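Local atomic coordinates of rhodopsin (Todarodes pacificus, PDB entry 2Z73), a protein that detects dim light for vision through a bound retinal, whose isomerisation from 11-cis to all-trans activates G-protein signalling to phospholipase C. Residues A[162-165]-A[166-170]; A[304-307]-A[308-311]. All coordinates share one frame; numbering follows the deposited sequence.

Contact 1: residues A[162-165]-A[166-170]; sequences WSVL and WAIGP
Trp-166 drives the pyrrole edge of its indole into the face of Trp-162, one helical turn back. It is a T-shaped stack with the planes at 77°, and NE1 of Trp-166 stands 3.1 Å above the Trp-162 ring plane, over its centre. The side chain of Trp-162 is turned to meet it, with CG anti to the backbone N (chi1 -175°).

Apolar contacts follow. Leu-165 lies alongside Trp-166 and makes a CH-pi contact, its CG 3.8 Å from the centroid of the six-membered ring of Trp-166 and close to the ring normal. Further round, Val-164 CG1 meets Ile-168 CD1 at 4.2 Å.

The backbone bonding becomes less regular along this stretch. Trp-166 N still makes a regular i+4 bond to Trp-162 O, but Val-164 O accepts from both Ala-167 N and Ile-168 N. One residue on, a water takes over: it donates to Leu-165 O (3.1 Å) and accepts from Gly-169 N (2.8 Å), bridging two atoms that are 4.3 Å apart just before Pro-170.

In the bundle, Trp-162, Val-164 and Ile-168 pack on Met-124, Ile-117 and Phe-113 of helix 104-138, while Trp-166 reaches Leu-207 of helix 195-224.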
ATOM      1  N   TRP A 162     -10.596  -9.999   4.977  1.00 54.85           N
ATOM      2  CA  TRP A 162     -11.196  -8.718   4.644  1.00 56.70           C
ATOM      3  C   TRP A 162     -10.973  -8.390   3.165  1.00 55.78           C
ATOM      4  O   TRP A 162     -11.928  -8.227   2.406  1.00 54.64           O
ATOM      5  CB  TRP A 162     -10.581  -7.637   5.533  1.00 62.44           C
ATOM      6  CG  TRP A 162     -11.178  -6.284   5.378  1.00 67.49           C
ATOM      7  CD1 TRP A 162     -10.729  -5.278   4.577  1.00 68.74           C
ATOM      8  CD2 TRP A 162     -12.331  -5.776   6.056  1.00 70.90           C
ATOM      9  NE1 TRP A 162     -11.529  -4.168   4.717  1.00 71.01           N
ATOM     10  CE2 TRP A 162     -12.521  -4.448   5.619  1.00 70.99           C
ATOM     11  CE3 TRP A 162     -13.222  -6.314   6.994  1.00 72.19           C
ATOM     12  CZ2 TRP A 162     -13.570  -3.648   6.087  1.00 72.04           C
ATOM     13  CZ3 TRP A 162     -14.265  -5.517   7.460  1.00 72.35           C
ATOM     14  CH2 TRP A 162     -14.428  -4.197   7.004  1.00 71.69           C
ATOM     15  N   SER A 163      -9.706  -8.319   2.760  1.00 55.56           N
ATOM     16  CA  SER A 163      -9.336  -8.003   1.379  1.00 54.28           C
ATOM     17  C   SER A 163     -10.035  -8.861   0.328  1.00 53.71           C
ATOM     18  O   SER A 163     -10.547  -8.347  -0.662  1.00 53.35           O
ATOM     19  CB  SER A 163      -7.833  -8.135   1.199  1.00 53.85           C
ATOM     20  OG  SER A 163      -7.150  -7.270   2.077  1.00 53.25           O
ATOM     21  N   VAL A 164     -10.043 -10.169   0.531  1.00 52.72           N
ATOM     22  CA  VAL A 164     -10.692 -11.032  -0.430  1.00 52.72           C
ATOM     23  C   VAL A 164     -12.184 -10.738  -0.448  1.00 53.69           C
ATOM     24  O   VAL A 164     -12.786 -10.608  -1.517  1.00 53.58           O
ATOM     25  CB  VAL A 164     -10.474 -12.513  -0.088  1.00 52.55           C
ATOM     26  CG1 VAL A 164     -11.080 -13.397  -1.175  1.00 49.25           C
ATOM     27  CG2 VAL A 164      -8.992 -12.780   0.066  1.00 47.81           C
ATOM     28  N   LEU A 165     -12.768 -10.616   0.743  1.00 52.74           N
ATOM     29  CA  LEU A 165     -14.194 -10.351   0.889  1.00 53.35           C
ATOM     30  C   LEU A 165     -14.748  -9.178   0.088  1.00 53.48           C
ATOM     31  O   LEU A 165     -15.771  -9.303  -0.591  1.00 52.26           O
ATOM     32  CB  LEU A 165     -14.535 -10.134   2.362  1.00 54.26           C
ATOM     33  CG  LEU A 165     -15.960  -9.649   2.642  1.00 52.93           C
ATOM     34  CD1 LEU A 165     -16.977 -10.649   2.094  1.00 52.49           C
ATOM     35  CD2 LEU A 165     -16.132  -9.465   4.130  1.00 53.44           C
ATOM     36  N   TRP A 166     -14.086  -8.033   0.165  1.00 54.66           N
ATOM     37  CA  TRP A 166     -14.574  -6.860  -0.539  1.00 57.04           C
ATOM     38  C   TRP A 166     -14.148  -6.749  -1.990  1.00 55.82           C
ATOM     39  O   TRP A 166     -14.539  -5.811  -2.681  1.00 58.77           O
ATOM     40  CB  TRP A 166     -14.178  -5.598   0.233  1.00 58.83           C
ATOM     41  CG  TRP A 166     -14.746  -5.608   1.610  1.00 61.80           C
ATOM     42  CD1 TRP A 166     -14.058  -5.477   2.778  1.00 63.30           C
ATOM     43  CD2 TRP A 166     -16.111  -5.848   1.968  1.00 63.37           C
ATOM     44  NE1 TRP A 166     -14.908  -5.628   3.848  1.00 66.03           N
ATOM     45  CE2 TRP A 166     -16.175  -5.857   3.378  1.00 65.27           C
ATOM     46  CE3 TRP A 166     -17.288  -6.059   1.235  1.00 64.36           C
ATOM     47  CZ2 TRP A 166     -17.374  -6.070   4.076  1.00 65.89           C
ATOM     48  CZ3 TRP A 166     -18.484  -6.271   1.928  1.00 64.90           C
ATOM     49  CH2 TRP A 166     -18.514  -6.275   3.336  1.00 65.44           C
ATOM     50  N   ALA A 167     -13.360  -7.708  -2.460  1.00 54.76           N
ATOM     51  CA  ALA A 167     -12.911  -7.681  -3.843  1.00 52.70           C
ATOM     52  C   ALA A 167     -13.504  -8.824  -4.647  1.00 51.51           C
ATOM     53  O   ALA A 167     -13.514  -8.783  -5.879  1.00 50.62           O
ATOM     54  CB  ALA A 167     -11.395  -7.746  -3.902  1.00 50.22           C
ATOM     55  N   ILE A 168     -14.025  -9.832  -3.957  1.00 49.16           N
ATOM     56  CA  ILE A 168     -14.573 -10.985  -4.654  1.00 51.34           C
ATOM     57  C   ILE A 168     -15.999 -10.826  -5.173  1.00 53.02           C
ATOM     58  O   ILE A 168     -16.476 -11.660  -5.948  1.00 54.88           O
ATOM     59  CB  ILE A 168     -14.485 -12.249  -3.773  1.00 52.43           C
ATOM     60  CG1 ILE A 168     -14.500 -13.489  -4.666  1.00 52.33           C
ATOM     61  CG2 ILE A 168     -15.622 -12.276  -2.757  1.00 48.74           C
ATOM     62  CD1 ILE A 168     -13.927 -14.729  -3.996  1.00 52.79           C
ATOM     63  N   GLY A 169     -16.674  -9.756  -4.764  1.00 52.37           N
ATOM     64  CA  GLY A 169     -18.037  -9.536  -5.206  1.00 46.48           C
ATOM     65  C   GLY A 169     -18.217  -9.756  -6.695  1.00 45.93           C
ATOM     66  O   GLY A 169     -18.923 -10.674  -7.106  1.00 46.12           O
ATOM     67  N   PRO A 170     -17.576  -8.935  -7.536  1.00 45.76           N
ATOM     68  CA  PRO A 170     -17.689  -9.063  -8.986  1.00 45.73           C
ATOM     69  C   PRO A 170     -17.413 -10.470  -9.517  1.00 47.45           C
ATOM     70  O   PRO A 170     -17.843 -10.825 -10.623  1.00 46.45           O
ATOM     71  CB  PRO A 170     -16.680  -8.043  -9.494  1.00 44.75           C
ATOM     72  CG  PRO A 170     -16.770  -6.978  -8.461  1.00 44.25           C
ATOM     73  CD  PRO A 170     -16.718  -7.794  -7.192  1.00 45.48           C
TER
HETATM   74  O   HOH W   1     -16.963  -7.690  -2.940  1.00 61.18           O

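Contact 2: residues A[304-307]-A[308-311]. With RET (retinal), chain D.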
ATOM      1  N   ALA A 304      -2.412   5.353  -9.886  1.00 51.48           N
ATOM      2  CA  ALA A 304      -2.848   4.442  -8.823  1.00 52.25           C
ATOM      3  C   ALA A 304      -2.045   3.142  -8.848  1.00 49.16           C
ATOM      4  O   ALA A 304      -1.542   2.697  -7.815  1.00 47.07           O
ATOM      5  CB  ALA A 304      -4.357   4.143  -8.946  1.00 49.96           C
ATOM      6  N   LYS A 305      -1.907   2.542 -10.025  1.00 45.57           N
ATOM      7  CA  LYS A 305      -1.162   1.291 -10.143  1.00 44.82           C
ATOM      8  C   LYS A 305       0.294   1.378  -9.659  1.00 45.89           C
ATOM      9  O   LYS A 305       0.827   0.417  -9.104  1.00 47.94           O
ATOM     10  CB  LYS A 305      -1.187   0.796 -11.591  1.00 40.04           C
ATOM     11  CG  LYS A 305      -2.553   0.366 -12.082  1.00 36.20           C
ATOM     12  CD  LYS A 305      -2.434  -0.459 -13.350  1.00 33.05           C
ATOM     13  CE  LYS A 305      -3.770  -0.650 -14.043  1.00 33.45           C
ATOM     14  NZ  LYS A 305      -4.631  -1.663 -13.442  1.00 40.92           N
ATOM     15  N   ALA A 306       0.934   2.525  -9.873  1.00 45.04           N
ATOM     16  CA  ALA A 306       2.317   2.698  -9.456  1.00 42.98           C
ATOM     17  C   ALA A 306       2.434   2.761  -7.936  1.00 42.38           C
ATOM     18  O   ALA A 306       3.501   2.532  -7.380  1.00 43.83           O
ATOM     19  CB  ALA A 306       2.905   3.960 -10.088  1.00 40.02           C
ATOM     20  N   SER A 307       1.329   3.055  -7.259  1.00 44.58           N
ATOM     21  CA  SER A 307       1.361   3.131  -5.797  1.00 43.22           C
ATOM     22  C   SER A 307       2.093   1.955  -5.187  1.00 41.13           C
ATOM     23  O   SER A 307       2.851   2.118  -4.255  1.00 41.80           O
ATOM     24  CB  SER A 307      -0.058   3.185  -5.204  1.00 42.09           C
ATOM     25  OG  SER A 307      -0.030   3.224  -3.773  1.00 39.88           O
ATOM     26  N   ALA A 308       1.872   0.764  -5.722  1.00 45.53           N
ATOM     27  CA  ALA A 308       2.501  -0.430  -5.173  1.00 47.89           C
ATOM     28  C   ALA A 308       4.023  -0.518  -5.333  1.00 49.44           C
ATOM     29  O   ALA A 308       4.621  -1.528  -4.964  1.00 53.34           O
ATOM     30  CB  ALA A 308       1.843  -1.682  -5.760  1.00 44.17           C
ATOM     31  N   ILE A 309       4.653   0.523  -5.867  1.00 46.36           N
ATOM     32  CA  ILE A 309       6.100   0.490  -6.046  1.00 45.55           C
ATOM     33  C   ILE A 309       6.795   1.568  -5.226  1.00 47.93           C
ATOM     34  O   ILE A 309       7.973   1.853  -5.457  1.00 51.06           O
ATOM     35  CB  ILE A 309       6.509   0.771  -7.493  1.00 43.51           C
ATOM     36  CG1 ILE A 309       6.346   2.271  -7.765  1.00 43.35           C
ATOM     37  CG2 ILE A 309       5.684  -0.093  -8.448  1.00 45.55           C
ATOM     38  CD1 ILE A 309       7.076   2.782  -8.968  1.00 43.32           C
ATOM     39  N   HIS A 310       6.094   2.164  -4.271  1.00 46.31           N
ATOM     40  CA  HIS A 310       6.700   3.244  -3.519  1.00 42.25           C
ATOM     41  C   HIS A 310       7.272   2.953  -2.146  1.00 41.01           C
ATOM     42  O   HIS A 310       8.341   3.445  -1.822  1.00 44.63           O
ATOM     43  CB  HIS A 310       5.721   4.411  -3.438  1.00 41.21           C
ATOM     44  CG  HIS A 310       5.500   5.096  -4.750  1.00 39.06           C
ATOM     45  ND1 HIS A 310       4.251   5.479  -5.193  1.00 41.53           N
ATOM     46  CD2 HIS A 310       6.370   5.464  -5.720  1.00 36.45           C
ATOM     47  CE1 HIS A 310       4.362   6.048  -6.379  1.00 38.70           C
ATOM     48  NE2 HIS A 310       5.637   6.052  -6.721  1.00 38.21           N
ATOM     49  N   ASN A 311       6.586   2.159  -1.343  1.00 41.83           N
ATOM     50  CA  ASN A 311       7.069   1.871  -0.005  1.00 44.33           C
ATOM     51  C   ASN A 311       8.537   1.466   0.053  1.00 46.86           C
ATOM     52  O   ASN A 311       9.296   2.014   0.840  1.00 49.40           O
ATOM     53  CB  ASN A 311       6.203   0.791   0.653  1.00 49.04           C
ATOM     54  CG  ASN A 311       4.738   1.169   0.697  1.00 48.17           C
ATOM     55  OD1 ASN A 311       4.379   2.311   0.409  1.00 47.99           O
ATOM     56  ND2 ASN A 311       3.884   0.216   1.053  1.00 49.35           N
TER
HETATM   57  C1  RET D1000     -11.303   2.249  -4.584  1.00 54.64           C
HETATM   58  C2  RET D1000     -10.879   3.498  -3.760  1.00 56.03           C
HETATM   59  C3  RET D1000      -9.387   3.653  -3.522  1.00 59.21           C
HETATM   60  C4  RET D1000      -8.739   2.378  -2.958  1.00 58.46           C
HETATM   61  C5  RET D1000      -9.144   1.116  -3.722  1.00 58.59           C
HETATM   62  C6  RET D1000     -10.294   1.035  -4.466  1.00 57.36           C
HETATM   63  C7  RET D1000     -10.680  -0.220  -5.236  1.00 56.24           C
HETATM   64  C8  RET D1000     -10.035  -0.676  -6.396  1.00 54.05           C
HETATM   65  C9  RET D1000     -10.218  -1.882  -7.217  1.00 52.16           C
HETATM   66  C10 RET D1000      -9.363  -1.949  -8.245  1.00 49.84           C
HETATM   67  C11 RET D1000      -9.153  -2.972  -9.247  1.00 47.63           C
HETATM   68  C12 RET D1000      -8.253  -2.969 -10.277  1.00 49.35           C
HETATM   69  C13 RET D1000      -7.285  -1.952 -10.846  1.00 46.46           C
HETATM   70  C14 RET D1000      -6.438  -2.309 -11.858  1.00 41.26           C
HETATM   71  C15 RET D1000      -5.484  -1.380 -12.476  1.00 39.18           C
HETATM   72  C16 RET D1000     -12.707   1.821  -4.156  1.00 52.61           C
HETATM   73  C17 RET D1000     -11.446   2.749  -6.058  1.00 51.45           C
HETATM   74  C18 RET D1000      -8.105   0.043  -3.526  1.00 58.95           C
HETATM   75  C19 RET D1000     -11.259  -2.919  -6.847  1.00 49.13           C
HETATM   76  C20 RET D1000      -7.321  -0.535 -10.232  1.00 45.59           C
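His-310 has CG beside its own backbone N (chi1 -69°), which turns the imidazole back along the chain toward Ala-306. One ring face then lies over the Ala-306 carbonyl, offset toward the rim, with ND1 3.7 Å from Ala-306 O; the place of that oxygen is less sure, because it sits too close to Ile-309 in the model. At the other end, Lys-305 runs out nearly extended and then bends at chi4 (-78°), bringing NZ to the retinal. The link is covalent, NZ to C15 at 1.3 Å, the length expected of the C=N double bond of a retinylidene Schiff base. Its nitrogen is also hydrogen-bonded to Tyr-111 OH.

This is the seventh transmembrane helix of an opsin, between the chromophore lysine and Asn-311, which opens the NPxxY motif of rhodopsin-family receptors. Here the chain gives up regular alpha-helical bonding for i+3 bonds: Ser-307 N to Ala-304 O at 2.9 Å, His-310 N to Ser-307 O at 3.2 Å, and a less certain one from Ile-309 N to Ala-306 O. In the His-310 bond the donor stands well above the plane of the Ser-307 carbonyl, 50° out of it.

Ser-307 OG is hydrogen-bonded to Gln-269 NE2 on helix 246-286. Toward helix 31-61, Ala-308 O accepts from Asn-52 ND2, and Ala-306 and Ile-309 both pack on Cys-44. Ala-306 CB and Ile-309 CD1 meet loosely at 4.5 Å.

In the fold
Both contacts lie where a transmembrane helix departs from regular alpha-helical bonding: contact 1 at the extracellular end of the fourth helix, contact 2 within the seventh. Their centres are about 20 Å apart and their nearest atoms about 13 Å, so they do not touch. The retinal lies between them. Contact 2 holds it by the covalent bond of Lys-305, at the C15 end of the polyene; contact 1 only approaches it, the side chain of Ala-167 being about 6 Å from the retinal, on the side of methyl C19. Contact 2 is buried, its centre about 7 Å from the centre of the chain; contact 1 is partly buried, its centre about 17 Å from the centre of the chain.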